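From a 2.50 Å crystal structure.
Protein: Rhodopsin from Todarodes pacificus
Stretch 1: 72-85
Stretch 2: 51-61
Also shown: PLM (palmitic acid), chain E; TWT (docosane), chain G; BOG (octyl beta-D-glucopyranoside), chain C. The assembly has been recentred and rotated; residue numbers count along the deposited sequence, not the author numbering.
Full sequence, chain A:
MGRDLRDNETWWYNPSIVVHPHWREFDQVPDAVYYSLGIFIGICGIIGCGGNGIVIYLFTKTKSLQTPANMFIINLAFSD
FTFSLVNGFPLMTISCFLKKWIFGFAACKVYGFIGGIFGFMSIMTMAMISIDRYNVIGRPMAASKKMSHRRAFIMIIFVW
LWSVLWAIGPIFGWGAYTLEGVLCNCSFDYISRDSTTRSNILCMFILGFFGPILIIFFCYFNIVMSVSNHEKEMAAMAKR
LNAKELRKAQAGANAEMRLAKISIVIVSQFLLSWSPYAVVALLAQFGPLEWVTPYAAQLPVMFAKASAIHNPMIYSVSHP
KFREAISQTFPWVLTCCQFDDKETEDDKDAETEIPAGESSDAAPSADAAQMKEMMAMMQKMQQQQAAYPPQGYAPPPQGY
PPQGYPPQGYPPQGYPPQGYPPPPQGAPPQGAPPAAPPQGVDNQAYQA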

# COMPACT_ATOMS: atom_id res chain seq x y z
N PHE A 72 -3.02 9.47 -7.43
CA PHE A 72 -2.76 8.08 -7.06
C PHE A 72 -2.22 8.05 -5.64
O PHE A 72 -2.63 7.22 -4.83
CB PHE A 72 -1.75 7.41 -7.99
CG PHE A 72 -2.18 7.32 -9.43
CD1 PHE A 72 -3.49 7.00 -9.77
CD2 PHE A 72 -1.27 7.56 -10.46
CE1 PHE A 72 -3.89 6.92 -11.11
CE2 PHE A 72 -1.66 7.48 -11.80
CZ PHE A 72 -2.97 7.17 -12.13
N ILE A 73 -1.28 8.95 -5.35
CA ILE A 73 -0.68 9.03 -4.02
C ILE A 73 -1.75 9.29 -2.97
O ILE A 73 -1.76 8.67 -1.90
CB ILE A 73 0.38 10.17 -3.93
CG1 ILE A 73 1.69 9.73 -4.59
CG2 ILE A 73 0.65 10.53 -2.47
CD1 ILE A 73 2.78 10.81 -4.58
N ILE A 74 -2.66 10.20 -3.29
CA ILE A 74 -3.73 10.52 -2.37
C ILE A 74 -4.61 9.29 -2.19
O ILE A 74 -4.92 8.90 -1.06
CB ILE A 74 -4.56 11.73 -2.90
CG1 ILE A 74 -3.70 13.00 -2.81
CG2 ILE A 74 -5.84 11.91 -2.09
CD1 ILE A 74 -4.30 14.21 -3.48
N ASN A 75 -4.99 8.67 -3.30
CA ASN A 75 -5.83 7.48 -3.26
C ASN A 75 -5.19 6.40 -2.38
O ASN A 75 -5.88 5.73 -1.60
CB ASN A 75 -6.05 6.94 -4.68
CG ASN A 75 -6.98 5.74 -4.70
OD1 ASN A 75 -8.18 5.86 -4.44
ND2 ASN A 75 -6.43 4.57 -5.00
N LEU A 76 -3.87 6.25 -2.51
CA LEU A 76 -3.12 5.27 -1.73
C LEU A 76 -3.21 5.63 -0.23
O LEU A 76 -3.42 4.76 0.61
CB LEU A 76 -1.65 5.29 -2.15
CG LEU A 76 -0.85 4.00 -2.18
CD1 LEU A 76 0.63 4.35 -2.20
CD2 LEU A 76 -1.16 3.13 -0.97
N ALA A 77 -3.05 6.91 0.08
CA ALA A 77 -3.11 7.36 1.46
C ALA A 77 -4.50 7.17 2.06
O ALA A 77 -4.62 6.86 3.24
CB ALA A 77 -2.70 8.82 1.55
N PHE A 78 -5.54 7.36 1.25
CA PHE A 78 -6.91 7.19 1.75
C PHE A 78 -7.07 5.71 2.08
O PHE A 78 -7.64 5.34 3.11
CB PHE A 78 -7.94 7.58 0.69
CG PHE A 78 -9.37 7.42 1.14
CD1 PHE A 78 -10.10 8.51 1.56
CD2 PHE A 78 -9.96 6.16 1.19
CE1 PHE A 78 -11.40 8.36 2.03
CE2 PHE A 78 -11.26 6.00 1.66
CZ PHE A 78 -11.98 7.10 2.08
N SER A 79 -6.54 4.89 1.19
CA SER A 79 -6.58 3.45 1.34
C SER A 79 -5.90 3.05 2.63
O SER A 79 -6.48 2.35 3.47
CB SER A 79 -5.85 2.80 0.16
OG SER A 79 -5.88 1.39 0.23
N ASP A 80 -4.66 3.48 2.81
CA ASP A 80 -3.90 3.15 4.01
C ASP A 80 -4.50 3.78 5.25
O ASP A 80 -4.43 3.21 6.36
CB ASP A 80 -2.45 3.57 3.82
CG ASP A 80 -1.78 2.80 2.71
OD1 ASP A 80 -0.68 3.21 2.26
OD2 ASP A 80 -2.34 1.77 2.29
N PHE A 81 -5.11 4.95 5.09
CA PHE A 81 -5.74 5.60 6.22
C PHE A 81 -6.85 4.71 6.78
O PHE A 81 -6.84 4.36 7.95
CB PHE A 81 -6.35 6.94 5.81
CG PHE A 81 -7.08 7.62 6.94
CD1 PHE A 81 -6.38 8.38 7.86
CD2 PHE A 81 -8.45 7.45 7.11
CE1 PHE A 81 -7.03 8.94 8.95
CE2 PHE A 81 -9.11 8.01 8.19
CZ PHE A 81 -8.40 8.76 9.11
N THR A 82 -7.79 4.35 5.90
CA THR A 82 -8.94 3.53 6.26
C THR A 82 -8.53 2.16 6.81
O THR A 82 -9.18 1.63 7.70
CB THR A 82 -9.88 3.29 5.05
OG1 THR A 82 -10.03 4.50 4.30
CG2 THR A 82 -11.27 2.84 5.52
N PHE A 83 -7.46 1.59 6.26
CA PHE A 83 -7.00 0.29 6.73
C PHE A 83 -6.60 0.42 8.20
O PHE A 83 -7.06 -0.32 9.07
CB PHE A 83 -5.78 -0.16 5.93
CG PHE A 83 -5.40 -1.59 6.17
CD1 PHE A 83 -5.80 -2.57 5.28
CD2 PHE A 83 -4.66 -1.95 7.29
CE1 PHE A 83 -5.47 -3.90 5.49
CE2 PHE A 83 -4.32 -3.28 7.52
CZ PHE A 83 -4.73 -4.26 6.62
N SER A 84 -5.72 1.38 8.46
CA SER A 84 -5.23 1.63 9.80
C SER A 84 -6.35 1.96 10.79
O SER A 84 -6.32 1.51 11.94
CB SER A 84 -4.20 2.76 9.77
OG SER A 84 -3.21 2.51 8.77
N LEU A 85 -7.34 2.73 10.34
CA LEU A 85 -8.46 3.12 11.20
C LEU A 85 -9.27 1.90 11.62
O LEU A 85 -9.37 1.55 12.80
CB LEU A 85 -9.40 4.08 10.46
CG LEU A 85 -10.21 5.13 11.26
CD1 LEU A 85 -11.53 5.37 10.55
CD2 LEU A 85 -10.46 4.68 12.70
C1 PLM E . -11.01 19.49 1.09
O2 PLM E . -11.21 20.34 1.96
C2 PLM E . -9.85 18.51 1.26
C3 PLM E . -10.29 17.04 1.34
C4 PLM E . -9.82 16.40 2.63
C5 PLM E . -9.99 14.91 2.61
C6 PLM E . -9.51 14.32 3.92
C7 PLM E . -10.13 12.96 4.14
C8 PLM E . -9.68 12.33 5.47
C9 PLM E . -9.93 10.82 5.50
CA PLM E . -11.26 10.46 6.12
CB PLM E . -11.75 9.14 5.58
CC PLM E . -12.85 8.55 6.45
CD PLM E . -13.34 7.23 5.89
CE PLM E . -13.44 6.20 6.99
CF PLM E . -14.86 5.70 7.19
CG PLM E . -14.94 4.66 8.30
C1 TWT G . 4.70 11.73 7.27
C2 TWT G . 5.25 11.46 8.65
C3 TWT G . 4.21 10.68 9.43
C4 TWT G . 4.66 10.35 10.86
C5 TWT G . 3.51 9.57 11.48
C6 TWT G . 3.17 10.04 12.89
C7 TWT G . 1.73 10.57 12.85
C8 TWT G . 1.67 11.88 13.64
C9 TWT G . 0.61 11.84 14.76
C10 TWT G . 1.39 11.45 16.00
C11 TWT G . 1.70 12.56 17.01
C12 TWT G . 1.95 11.71 18.24
C13 TWT G . 2.31 12.39 19.56
C14 TWT G . 1.79 11.31 20.49
C15 TWT G . 1.51 11.62 21.94
C16 TWT G . 1.13 10.22 22.42
C17 TWT G . 1.42 9.88 23.83
C18 TWT G . 0.18 9.07 24.20
C19 TWT G . 0.17 8.54 25.63
C20 TWT G . -1.15 7.78 25.76
C21 TWT G . -1.30 7.19 27.15
C22 TWT G . -2.63 6.44 27.20
C1 BOG C . 5.62 15.36 -11.16
O1 BOG C . 5.67 14.00 -11.05
C2 BOG C . 6.98 15.73 -10.65
O2 BOG C . 7.21 15.32 -9.24
C3 BOG C . 6.94 17.19 -10.79
O3 BOG C . 8.19 17.55 -10.33
C4 BOG C . 6.68 17.58 -12.30
O4 BOG C . 6.64 18.96 -12.45
C5 BOG C . 5.35 17.17 -12.76
O5 BOG C . 5.40 15.76 -12.60
C6 BOG C . 5.09 17.54 -14.28
O6 BOG C . 3.68 17.10 -14.68
C1' BOG C . 4.38 13.74 -10.59
C2' BOG C . 4.29 12.31 -10.79
C3' BOG C . 3.95 11.83 -9.42
C4' BOG C . 4.69 10.62 -9.37
C5' BOG C . 4.14 9.91 -8.19
C6' BOG C . 5.26 9.12 -7.80
C7' BOG C . 4.74 8.47 -6.58
C8' BOG C . 5.94 8.24 -5.85
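Stretch 2 (51-61) GNGIVIYLFTK

Ala77 lies at the apolar centre of the contact, where its small side chain points toward stretch 2; here the backbones are close, the CA atoms of Ala77 and Asn52 being 5.0 Å apart. Its CB packs equally closely on two residues of stretch 2, at 3.5 Å from Val55 CG1 and 3.5 Å from Ile56 CG1. Stretch 2 is helical throughout, as is stretch 1, and it runs roughly antiparallel to it: the axes cross at -152° and approach to 8.5 Å. Residue numbers therefore rise along one helix as they fall along the other, so that Ile74, one turn before Ala77, lies nearest Ile56, one turn after Asn52, with 5.3 Å between their CA atoms.

Ile56, with chi1 m and chi2 t, starts sideways but brings its end nearer, and its CD1 reaches the backbone of stretch 1 at 3.7 Å from Phe78 CA. Ile56 CG2 also lies 3.8 Å from C6 of the palmitic acid.

Toward the C-terminal end of stretch 2, Phe59 turns a ring face to Ile73, whose CG2 stands 3.9 Å from the ring centroid and almost on its normal, a CH-pi contact; Ile73 CD1 also meets Phe59 CE2 at 3.5 Å. Ile74 CG1 packs on Phe59 CB at 3.7 Å, and Ile74 CD1 touches Thr60 CG2 at 3.4 Å. The hydroxyl of Thr60 is spent within its own helix, OG1 donating to Ile56 O at 2.6 Å.

At the polar edge, the Asn52 side chain enters a hole formed by Ala77, Asp80, Phe81 and Ser84. Its ND2 approaches Asp80 CB to 3.2 Å, yet no hydrogen bond links the stretches; ND2 is satisfied elsewhere in the structure. Asn52 CB lies 3.8 Å from Phe81 CB, at the ring edge.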

# COMPACT_ATOMS: atom_id res chain seq x y z
N GLY A 51 -0.04 9.68 9.81
CA GLY A 51 0.76 9.85 8.61
C GLY A 51 -0.01 9.94 7.31
O GLY A 51 0.29 10.76 6.45
N ASN A 52 -1.02 9.10 7.14
CA ASN A 52 -1.77 9.14 5.90
C ASN A 52 -2.63 10.39 5.80
O ASN A 52 -2.88 10.88 4.70
CB ASN A 52 -2.63 7.88 5.74
CG ASN A 52 -1.79 6.66 5.35
OD1 ASN A 52 -1.11 6.65 4.32
ND2 ASN A 52 -1.85 5.62 6.17
N GLY A 53 -3.07 10.90 6.94
CA GLY A 53 -3.87 12.11 6.93
C GLY A 53 -3.01 13.25 6.41
O GLY A 53 -3.44 14.05 5.58
N ILE A 54 -1.78 13.32 6.90
CA ILE A 54 -0.86 14.36 6.49
C ILE A 54 -0.61 14.36 4.99
O ILE A 54 -0.61 15.42 4.37
CB ILE A 54 0.48 14.22 7.21
CG1 ILE A 54 0.27 14.31 8.72
CG2 ILE A 54 1.44 15.29 6.72
CD1 ILE A 54 1.56 14.30 9.51
N VAL A 55 -0.40 13.19 4.41
CA VAL A 55 -0.15 13.14 2.98
C VAL A 55 -1.40 13.61 2.25
O VAL A 55 -1.31 14.46 1.36
CB VAL A 55 0.30 11.70 2.50
CG1 VAL A 55 -0.35 10.64 3.34
CG2 VAL A 55 -0.05 11.50 1.02
N ILE A 56 -2.56 13.11 2.65
CA ILE A 56 -3.79 13.55 2.01
C ILE A 56 -3.99 15.07 2.16
O ILE A 56 -4.34 15.75 1.20
CB ILE A 56 -5.03 12.86 2.60
CG1 ILE A 56 -4.97 11.35 2.33
CG2 ILE A 56 -6.29 13.48 2.00
CD1 ILE A 56 -6.17 10.60 2.88
N TYR A 57 -3.76 15.58 3.37
CA TYR A 57 -3.91 17.01 3.63
C TYR A 57 -2.94 17.80 2.78
O TYR A 57 -3.36 18.62 1.97
CB TYR A 57 -3.67 17.30 5.12
CG TYR A 57 -3.75 18.77 5.50
CD1 TYR A 57 -2.61 19.48 5.86
CD2 TYR A 57 -4.97 19.45 5.50
CE1 TYR A 57 -2.67 20.81 6.21
CE2 TYR A 57 -5.04 20.79 5.84
CZ TYR A 57 -3.88 21.47 6.19
OH TYR A 57 -3.94 22.80 6.53
N LEU A 58 -1.65 17.54 2.96
CA LEU A 58 -0.61 18.23 2.20
C LEU A 58 -0.73 18.10 0.67
O LEU A 58 -0.61 19.09 -0.05
CB LEU A 58 0.78 17.76 2.65
CG LEU A 58 1.56 18.69 3.58
CD1 LEU A 58 0.63 19.45 4.51
CD2 LEU A 58 2.57 17.88 4.38
N PHE A 59 -0.97 16.89 0.17
CA PHE A 59 -1.07 16.71 -1.27
C PHE A 59 -2.29 17.38 -1.92
O PHE A 59 -2.18 17.90 -3.03
CB PHE A 59 -1.02 15.23 -1.66
CG PHE A 59 0.39 14.72 -1.92
CD1 PHE A 59 1.25 14.41 -0.87
CD2 PHE A 59 0.85 14.57 -3.22
CE1 PHE A 59 2.55 13.95 -1.12
CE2 PHE A 59 2.15 14.12 -3.48
CZ PHE A 59 3.00 13.81 -2.43
N THR A 60 -3.43 17.39 -1.24
CA THR A 60 -4.60 18.05 -1.83
C THR A 60 -4.55 19.57 -1.69
O THR A 60 -5.23 20.28 -2.42
CB THR A 60 -5.93 17.59 -1.18
OG1 THR A 60 -5.80 17.61 0.24
CG2 THR A 60 -6.31 16.20 -1.64
N LYS A 61 -3.72 20.07 -0.77
CA LYS A 61 -3.67 21.51 -0.56
C LYS A 61 -2.42 22.27 -0.99
O LYS A 61 -2.41 23.50 -0.98
CB LYS A 61 -3.96 21.80 0.91
CG LYS A 61 -5.37 21.38 1.32
CD LYS A 61 -6.41 22.06 0.44
CE LYS A 61 -7.80 21.49 0.67
NZ LYS A 61 -8.82 22.13 -0.21